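Local structure of arabinan endo-1,5-alpha-l-arabinosidase A (Cellvibrio cellulosa, 1GYH) at residues G1-D9 against D310-K318; M12-L21 against Y31-S42. The protein cleaves the alpha-1,5-linked arabinofuranosyl bonds of linear arabinan, releasing almost exclusively arabinotriose, and so takes part in plant cell wall degradation. One frame throughout, in Å; residues are numbered along the deposited sequence. Where two conformers were deposited one is given.

Contact 1. Residues G1-D9 against D310-K318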
# COMPACT_ATOMS: atom_id res chain seq x y z
N GLY A 1 5.01 3.42 25.78
CA GLY A 1 4.53 2.21 25.47
C GLY A 1 5.49 1.19 26.03
O GLY A 1 5.28 0.83 27.17
N ALA A 2 6.45 0.68 25.26
CA ALA A 2 7.55 -0.20 25.74
C ALA A 2 8.11 -1.14 24.67
O ALA A 2 9.32 -1.24 24.61
CB ALA A 2 7.20 -0.95 26.83
N LYS A 3 7.25 -1.80 23.86
CA LYS A 3 7.66 -2.54 22.64
C LYS A 3 7.39 -1.71 21.38
O LYS A 3 6.49 -0.91 21.40
CB LYS A 3 6.85 -3.84 22.49
CG LYS A 3 7.39 -4.99 23.30
CD LYS A 3 6.57 -6.29 22.98
CE LYS A 3 6.20 -7.08 24.23
NZ LYS A 3 6.02 -8.56 23.96
N GLN A 4 8.11 -1.96 20.28
CA GLN A 4 7.78 -1.32 18.99
C GLN A 4 6.44 -1.82 18.46
O GLN A 4 6.03 -2.98 18.75
CB GLN A 4 8.88 -1.55 17.95
CG GLN A 4 10.15 -0.85 18.33
CD GLN A 4 11.26 -0.92 17.31
OE1 GLN A 4 11.07 -0.70 16.07
NE2 GLN A 4 12.46 -1.16 17.82
N VAL A 5 5.74 -0.98 17.70
CA VAL A 5 4.53 -1.43 17.10
C VAL A 5 4.72 -2.31 15.85
O VAL A 5 5.46 -1.99 14.90
CB VAL A 5 3.36 -0.38 17.04
CG1 VAL A 5 3.68 1.01 17.52
CG2 VAL A 5 2.59 -0.43 15.82
N ASP A 6 4.07 -3.47 15.89
CA ASP A 6 4.10 -4.40 14.75
C ASP A 6 2.94 -4.18 13.80
O ASP A 6 1.75 -4.24 14.20
CB ASP A 6 4.17 -5.87 15.21
CG ASP A 6 2.99 -6.28 16.07
OD1 ASP A 6 2.77 -5.69 17.14
OD2 ASP A 6 2.22 -7.20 15.76
N VAL A 7 3.31 -3.88 12.56
CA VAL A 7 2.40 -3.61 11.44
C VAL A 7 2.91 -4.26 10.18
O VAL A 7 4.10 -4.58 10.05
CB VAL A 7 2.23 -2.07 11.17
CG1 VAL A 7 1.81 -1.38 12.40
CG2 VAL A 7 3.53 -1.42 10.57
N HIS A 8 2.01 -4.43 9.22
CA HIS A 8 2.34 -4.94 7.88
C HIS A 8 1.55 -4.09 6.90
O HIS A 8 0.32 -3.92 7.05
CB HIS A 8 1.94 -6.45 7.76
CG HIS A 8 2.82 -7.26 6.86
ND1 HIS A 8 2.43 -7.64 5.59
CD2 HIS A 8 4.05 -7.82 7.06
CE1 HIS A 8 3.39 -8.37 5.03
NE2 HIS A 8 4.38 -8.51 5.91
N ASP A 9 2.23 -3.55 5.89
CA ASP A 9 1.59 -2.83 4.79
C ASP A 9 0.96 -1.50 5.28
O ASP A 9 -0.17 -1.22 4.94
CB ASP A 9 0.55 -3.72 4.04
CG ASP A 9 1.06 -5.15 3.79
OD1 ASP A 9 2.24 -5.31 3.33
OD2 ASP A 9 0.35 -6.16 4.05
N ASP A 310 17.04 2.14 12.40
CA ASP A 310 17.36 1.96 13.82
C ASP A 310 16.86 3.08 14.74
O ASP A 310 16.44 2.81 15.85
CB ASP A 310 18.85 1.79 14.02
CG ASP A 310 19.42 0.68 13.18
OD1 ASP A 310 19.00 -0.49 13.42
OD2 ASP A 310 20.27 0.89 12.28
N SER A 311 16.92 4.33 14.30
CA SER A 311 16.64 5.46 15.19
C SER A 311 15.17 5.84 15.27
O SER A 311 14.78 6.54 16.23
CB SER A 311 17.47 6.69 14.81
OG SER A 311 17.24 7.10 13.47
N TYR A 312 14.36 5.41 14.31
CA TYR A 312 12.89 5.54 14.45
C TYR A 312 12.40 4.32 15.25
O TYR A 312 12.51 3.16 14.80
CB TYR A 312 12.12 5.66 13.16
CG TYR A 312 10.64 5.64 13.42
CD1 TYR A 312 9.95 6.83 13.70
CD2 TYR A 312 9.92 4.43 13.48
CE1 TYR A 312 8.60 6.82 13.98
CE2 TYR A 312 8.56 4.43 13.78
CZ TYR A 312 7.90 5.62 14.03
OH TYR A 312 6.56 5.63 14.35
N ILE A 313 11.92 4.59 16.44
CA ILE A 313 11.48 3.57 17.44
C ILE A 313 10.06 3.88 17.94
O ILE A 313 9.87 4.63 18.90
CB ILE A 313 12.48 3.46 18.60
CG1 ILE A 313 13.84 3.05 18.10
CG2 ILE A 313 12.03 2.37 19.63
CD1 ILE A 313 14.97 3.09 19.17
N SER A 314 9.06 3.30 17.29
CA SER A 314 7.68 3.40 17.71
C SER A 314 7.54 2.74 19.08
O SER A 314 8.39 1.93 19.48
CB SER A 314 6.70 2.78 16.69
OG SER A 314 6.87 1.35 16.56
N GLN A 315 6.48 3.13 19.78
CA GLN A 315 6.14 2.62 21.11
C GLN A 315 4.64 2.29 21.14
O GLN A 315 3.79 3.15 20.87
CB GLN A 315 6.50 3.62 22.21
CG GLN A 315 8.01 4.00 22.34
CD GLN A 315 8.91 2.93 23.01
OE1 GLN A 315 9.28 3.06 24.18
NE2 GLN A 315 9.29 1.89 22.26
N ARG A 316 4.31 1.06 21.49
CA ARG A 316 2.92 0.65 21.71
C ARG A 316 2.45 0.96 23.13
O ARG A 316 2.90 0.35 24.10
CB ARG A 316 2.73 -0.84 21.38
CG ARG A 316 1.37 -1.40 21.75
CD ARG A 316 0.27 -0.95 20.87
NE ARG A 316 -1.01 -1.56 21.25
CZ ARG A 316 -1.44 -2.77 20.87
NH1 ARG A 316 -0.72 -3.55 20.05
NH2 ARG A 316 -2.61 -3.18 21.30
N LEU A 317 1.51 1.90 23.21
CA LEU A 317 0.90 2.35 24.46
C LEU A 317 -0.12 1.34 24.99
O LEU A 317 -0.75 0.62 24.23
CB LEU A 317 0.17 3.68 24.22
CG LEU A 317 1.02 4.95 23.99
CD1 LEU A 317 0.09 6.10 23.54
CD2 LEU A 317 1.77 5.34 25.27
N LYS A 318 -0.30 1.32 26.31
CA LYS A 318 -1.45 0.59 26.91
C LYS A 318 -2.79 1.23 26.54
O LYS A 318 -2.91 2.46 26.37
CB LYS A 318 -1.35 0.54 28.44
CG LYS A 318 0.08 0.23 28.99
CD LYS A 318 0.81 -0.87 28.16
CE LYS A 318 2.36 -0.68 28.09
NZ LYS A 318 3.10 -2.01 28.02
OXT LYS A 318 -3.81 0.52 26.37
O HOH W 1 11.34 -0.12 23.14
O HOH W 2 4.38 -1.83 24.55
O HOH W 3 9.20 1.01 15.31
O HOH W 4 1.12 -3.64 17.56
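Ser314 has its OG turned in between its own backbone N and carbonyl carbon (chi1 65°), and this rotation presents the hydroxyl to Val5, whose backbone N donates to OG over 2.8 Å. The CG1 branch of Val5 lies against the same group, 3.3 Å from Ser314 OG, and packs on CB as well, so this buried hydroxyl is met by both backbone and side chain of the valine. Next along, Gln315 bends at chi2 (-76°), which folds its amide back over its own segment: NE2 donates to Ser314 O in the plane of the amide, and also to a water that in turn donates to Ala2 O. With two bonds on NE2 the turn of the amide about chi3 is fixed. Ser314 O receives a further CA-H contact from Gln4, CA to O 3.3 Å.

The backbones run antiparallel. Arg316 N donates to Lys3 O at 2.9 Å, while the return bond is relayed by a water between Arg316 O and Lys3 N. Gln4 stretches its extended chain obliquely across Ile313, CG to CG2 3.9 Å; its OE1 takes a hydrogen bond from Lys290 and another from a water that accepts from Ser314 N. Asp6 and Arg316 do not touch, with OD1 and NH1 5.0 Å apart, but share a water, weakly on the arginine side.

Val5 also forms backbone bonds with Leu289, and Gln315 with Val37 and Trp39. The two chain ends therefore meet where the first and last sheets of the five-bladed beta-propeller adjoin, on the segment leading to Asp6, which probably binds substrate, and Asp9, the likely catalytic proton acceptor of this family 43 hydrolase.

Contact 2. Residues M12-L21 against Y31-S42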
# COMPACT_ATOMS: atom_id res chain seq x y z
N MET A 12 -1.13 5.89 6.57
CA MET A 12 -1.38 6.89 7.63
C MET A 12 -2.14 8.08 7.09
O MET A 12 -2.08 8.38 5.88
CB MET A 12 -0.07 7.41 8.25
CG MET A 12 0.73 6.43 9.11
SD MET A 12 2.32 7.04 9.76
CE MET A 12 1.85 8.44 10.61
N THR A 13 -2.82 8.76 7.99
CA THR A 13 -3.47 10.04 7.74
C THR A 13 -3.62 10.86 9.02
O THR A 13 -3.48 10.34 10.12
CB THR A 13 -4.81 9.83 7.01
OG1 THR A 13 -5.09 10.97 6.21
CG2 THR A 13 -6.02 9.64 7.94
N ARG A 14 -3.93 12.14 8.90
CA ARG A 14 -4.13 13.00 10.06
C ARG A 14 -5.53 13.59 9.99
O ARG A 14 -5.95 14.09 8.94
CB ARG A 14 -3.08 14.13 10.10
CG ARG A 14 -3.19 15.04 11.31
CD ARG A 14 -2.07 16.11 11.57
NE ARG A 14 -1.81 16.29 13.02
CZ ARG A 14 -0.97 17.20 13.57
NH1 ARG A 14 -0.31 18.06 12.82
NH2 ARG A 14 -0.79 17.24 14.88
N GLU A 15 -6.23 13.53 11.12
CA GLU A 15 -7.49 14.23 11.32
C GLU A 15 -7.34 15.19 12.48
O GLU A 15 -7.14 14.78 13.62
CB GLU A 15 -8.62 13.24 11.64
CG GLU A 15 -10.00 13.90 11.84
CD GLU A 15 -11.12 12.94 12.21
OE1 GLU A 15 -10.87 11.83 12.74
OE2 GLU A 15 -12.29 13.29 11.95
N GLY A 16 -7.48 16.49 12.20
CA GLY A 16 -7.24 17.50 13.22
C GLY A 16 -5.83 17.35 13.79
O GLY A 16 -4.86 17.36 13.04
N ASP A 17 -5.71 17.18 15.11
CA ASP A 17 -4.36 17.00 15.71
C ASP A 17 -4.01 15.54 16.04
O ASP A 17 -3.02 15.29 16.76
CB ASP A 17 -4.17 17.86 16.95
CG ASP A 17 -5.04 17.41 18.09
OD1 ASP A 17 -5.77 16.40 17.95
OD2 ASP A 17 -5.08 17.99 19.18
N THR A 18 -4.77 14.60 15.48
CA THR A 18 -4.53 13.17 15.68
C THR A 18 -4.13 12.40 14.42
O THR A 18 -4.75 12.52 13.38
CB THR A 18 -5.78 12.52 16.34
OG1 THR A 18 -6.19 13.30 17.46
CG2 THR A 18 -5.41 11.14 16.94
N TRP A 19 -3.05 11.64 14.54
CA TRP A 19 -2.54 10.74 13.51
C TRP A 19 -3.17 9.33 13.64
O TRP A 19 -3.38 8.82 14.77
CB TRP A 19 -1.02 10.61 13.64
CG TRP A 19 -0.26 11.91 13.55
CD1 TRP A 19 0.21 12.67 14.59
CD2 TRP A 19 0.16 12.55 12.35
NE1 TRP A 19 0.88 13.78 14.10
CE2 TRP A 19 0.89 13.71 12.73
CE3 TRP A 19 0.02 12.26 11.00
CZ2 TRP A 19 1.41 14.59 11.81
CZ3 TRP A 19 0.57 13.13 10.08
CH2 TRP A 19 1.25 14.29 10.48
N TYR A 20 -3.45 8.70 12.49
CA TYR A 20 -4.05 7.36 12.46
C TYR A 20 -3.22 6.48 11.56
O TYR A 20 -2.73 6.93 10.49
CB TYR A 20 -5.51 7.38 11.99
CG TYR A 20 -6.41 8.01 13.01
CD1 TYR A 20 -6.58 9.39 13.05
CD2 TYR A 20 -7.05 7.25 14.00
CE1 TYR A 20 -7.37 9.96 14.00
CE2 TYR A 20 -7.84 7.83 14.96
CZ TYR A 20 -8.01 9.18 14.97
OH TYR A 20 -8.77 9.79 15.91
N LEU A 21 -3.07 5.23 12.00
CA LEU A 21 -2.25 4.25 11.32
C LEU A 21 -3.11 2.98 11.06
O LEU A 21 -3.84 2.50 11.95
CB LEU A 21 -1.05 3.90 12.18
CG LEU A 21 -0.19 2.65 11.88
CD1 LEU A 21 0.65 2.80 10.60
CD2 LEU A 21 0.72 2.36 13.06
N TYR A 31 -4.65 2.22 14.64
CA TYR A 31 -4.03 2.88 15.77
C TYR A 31 -4.10 4.41 15.66
O TYR A 31 -4.23 4.94 14.56
CB TYR A 31 -2.57 2.52 15.89
CG TYR A 31 -2.28 1.06 15.94
CD1 TYR A 31 -2.13 0.34 14.77
CD2 TYR A 31 -2.16 0.39 17.17
CE1 TYR A 31 -1.82 -1.02 14.79
CE2 TYR A 31 -1.85 -0.99 17.21
CZ TYR A 31 -1.72 -1.68 16.02
OH TYR A 31 -1.43 -3.04 16.04
N SER A 32 -3.94 5.08 16.80
CA SER A 32 -3.93 6.56 16.89
C SER A 32 -2.77 7.11 17.71
O SER A 32 -2.22 6.44 18.58
CB SER A 32 -5.25 7.12 17.44
OG SER A 32 -5.43 6.78 18.80
N SER A 33 -2.40 8.35 17.44
CA SER A 33 -1.24 8.91 18.10
C SER A 33 -1.23 10.45 18.01
O SER A 33 -1.66 11.02 17.01
CB SER A 33 0.04 8.35 17.47
OG SER A 33 1.19 8.99 17.98
N LYS A 34 -0.70 11.09 19.04
CA LYS A 34 -0.54 12.55 19.03
C LYS A 34 0.80 12.99 18.42
O LYS A 34 0.91 14.12 17.99
CB LYS A 34 -0.74 13.12 20.46
CG LYS A 34 -2.18 12.85 21.02
CD LYS A 34 -3.30 13.69 20.35
CE LYS A 34 -4.69 13.33 20.87
NZ LYS A 34 -5.69 14.30 20.42
N ASP A 35 1.80 12.10 18.36
CA ASP A 35 3.18 12.47 17.97
C ASP A 35 3.85 11.59 16.91
O ASP A 35 5.01 11.81 16.61
CB ASP A 35 4.08 12.51 19.22
CG ASP A 35 4.10 11.18 20.00
OD1 ASP A 35 3.80 10.11 19.40
OD2 ASP A 35 4.40 11.14 21.20
N ARG A 36 3.14 10.61 16.35
CA ARG A 36 3.64 9.70 15.31
C ARG A 36 4.64 8.63 15.79
O ARG A 36 5.17 7.86 14.98
CB ARG A 36 4.31 10.45 14.12
CG ARG A 36 3.41 11.25 13.24
CD ARG A 36 4.11 11.60 11.88
NE ARG A 36 5.14 12.65 11.98
CZ ARG A 36 6.46 12.48 12.02
NH1 ARG A 36 7.04 11.29 12.04
NH2 ARG A 36 7.23 13.56 12.08
N VAL A 37 4.87 8.58 17.10
CA VAL A 37 5.85 7.68 17.74
C VAL A 37 5.17 6.73 18.76
O VAL A 37 5.43 5.53 18.76
CB VAL A 37 6.94 8.50 18.49
CG1 VAL A 37 7.87 7.59 19.35
CG2 VAL A 37 7.77 9.32 17.52
N ASN A 38 4.37 7.30 19.66
CA ASN A 38 3.61 6.60 20.70
C ASN A 38 2.17 6.31 20.22
O ASN A 38 1.38 7.24 20.04
CB ASN A 38 3.62 7.45 21.99
CG ASN A 38 5.00 7.67 22.54
OD1 ASN A 38 5.59 8.78 22.48
ND2 ASN A 38 5.54 6.63 23.11
N TRP A 39 1.85 5.03 19.98
CA TRP A 39 0.60 4.60 19.33
C TRP A 39 -0.24 3.75 20.26
O TRP A 39 0.28 2.82 20.88
CB TRP A 39 0.89 3.78 18.05
CG TRP A 39 1.59 4.53 16.93
CD1 TRP A 39 2.94 4.60 16.67
CD2 TRP A 39 0.95 5.31 15.91
NE1 TRP A 39 3.16 5.38 15.57
CE2 TRP A 39 1.96 5.84 15.09
CE3 TRP A 39 -0.38 5.63 15.62
CZ2 TRP A 39 1.68 6.67 14.00
CZ3 TRP A 39 -0.66 6.44 14.54
CH2 TRP A 39 0.37 6.95 13.75
N ARG A 40 -1.54 4.06 20.38
CA ARG A 40 -2.51 3.17 21.05
C ARG A 40 -3.48 2.52 20.06
O ARG A 40 -3.86 3.09 19.03
CB ARG A 40 -3.34 3.93 22.06
CG ARG A 40 -3.81 5.30 21.58
CD ARG A 40 -5.04 5.83 22.35
NE ARG A 40 -4.89 5.21 23.65
CZ ARG A 40 -4.08 5.64 24.62
NH1 ARG A 40 -3.42 6.80 24.54
NH2 ARG A 40 -3.96 4.89 25.70
N TYR A 41 -3.93 1.32 20.40
CA TYR A 41 -4.97 0.66 19.60
C TYR A 41 -6.22 1.53 19.58
O TYR A 41 -6.64 2.01 20.61
CB TYR A 41 -5.34 -0.69 20.22
CG TYR A 41 -6.46 -1.41 19.51
CD1 TYR A 41 -6.25 -2.04 18.28
CD2 TYR A 41 -7.72 -1.49 20.06
CE1 TYR A 41 -7.28 -2.73 17.63
CE2 TYR A 41 -8.74 -2.19 19.43
CZ TYR A 41 -8.52 -2.80 18.22
OH TYR A 41 -9.54 -3.48 17.59
N SER A 42 -6.78 1.73 18.41
CA SER A 42 -8.01 2.53 18.26
C SER A 42 -9.25 1.65 18.02
O SER A 42 -10.23 1.77 18.75
CB SER A 42 -7.87 3.55 17.09
OG SER A 42 -9.01 4.43 17.07
O HOH W 5 -1.35 16.11 18.42
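Trp19 lies between two arginine chains: Arg36 CG sits over one face, 3.5 Å from the centroid of its five-membered ring, and Arg14 NE over the opposite face, while Ser33 O and Lys34 O approach its edge. Both arginines have a second conformer, so this sandwich is less certain than the rest. The Trp39 ring carries Ser33 CB on one face and Leu21 on the other, with Leu21 CB 3.5 Å from Trp39 CZ3; at its edge is Met12 CE, 3.8 Å from CH2. With CG anti to the backbone N (chi1 165°), Leu21 runs alongside Tyr31 and brings CD2 to 3.9 Å from Tyr31 CD1.

Strands 18-21 and 31-33 pair antiparallel. Trp19 with Ser33 and Leu21 with Tyr31 are hydrogen-bonded pairs; between them Tyr20 and Ser32 form a non-hydrogen-bonded pair whose side chains go to the other face of the sheet. Beyond the strand end Lys34 NZ donates to Thr18 OG1 at 3.2 Å, and forms a salt bridge with Asp17 OD1, whose hydrogen bond is weak.

The return from 31-33 to 38-42 is fastened by Ser33 OG, which donates to Asn38 O and accepts from Asp35 N in an ST turn, and by Asp35 OD1, which accepts from Val37 N in an Asx turn and from Asn38 N in the wider Asx motif. With the type II' turn from Glu15 to Thr18, this is the up-and-down antiparallel meander of a propeller blade.

Both segments of contact 2 fall between those of contact 1 in the sequence, and the centres of the two contacts are about 12 Å apart. Both reach one sheet: strand 315-316 runs parallel to strand 38-44, adding a fifth strand to the blade built by 11-15, 18-23, 29-33 and 38-44. Leu317 N and Trp39 O, 2.8 Å apart, probably form one of the joining hydrogen bonds, and Tyr312 OH probably bonds Arg36 O at 2.7 Å. The C-terminal tail, arriving from the last blade, is thus added outside the first, while residues 1-9 lead past it into that blade's innermost strand, bringing both chain ends together.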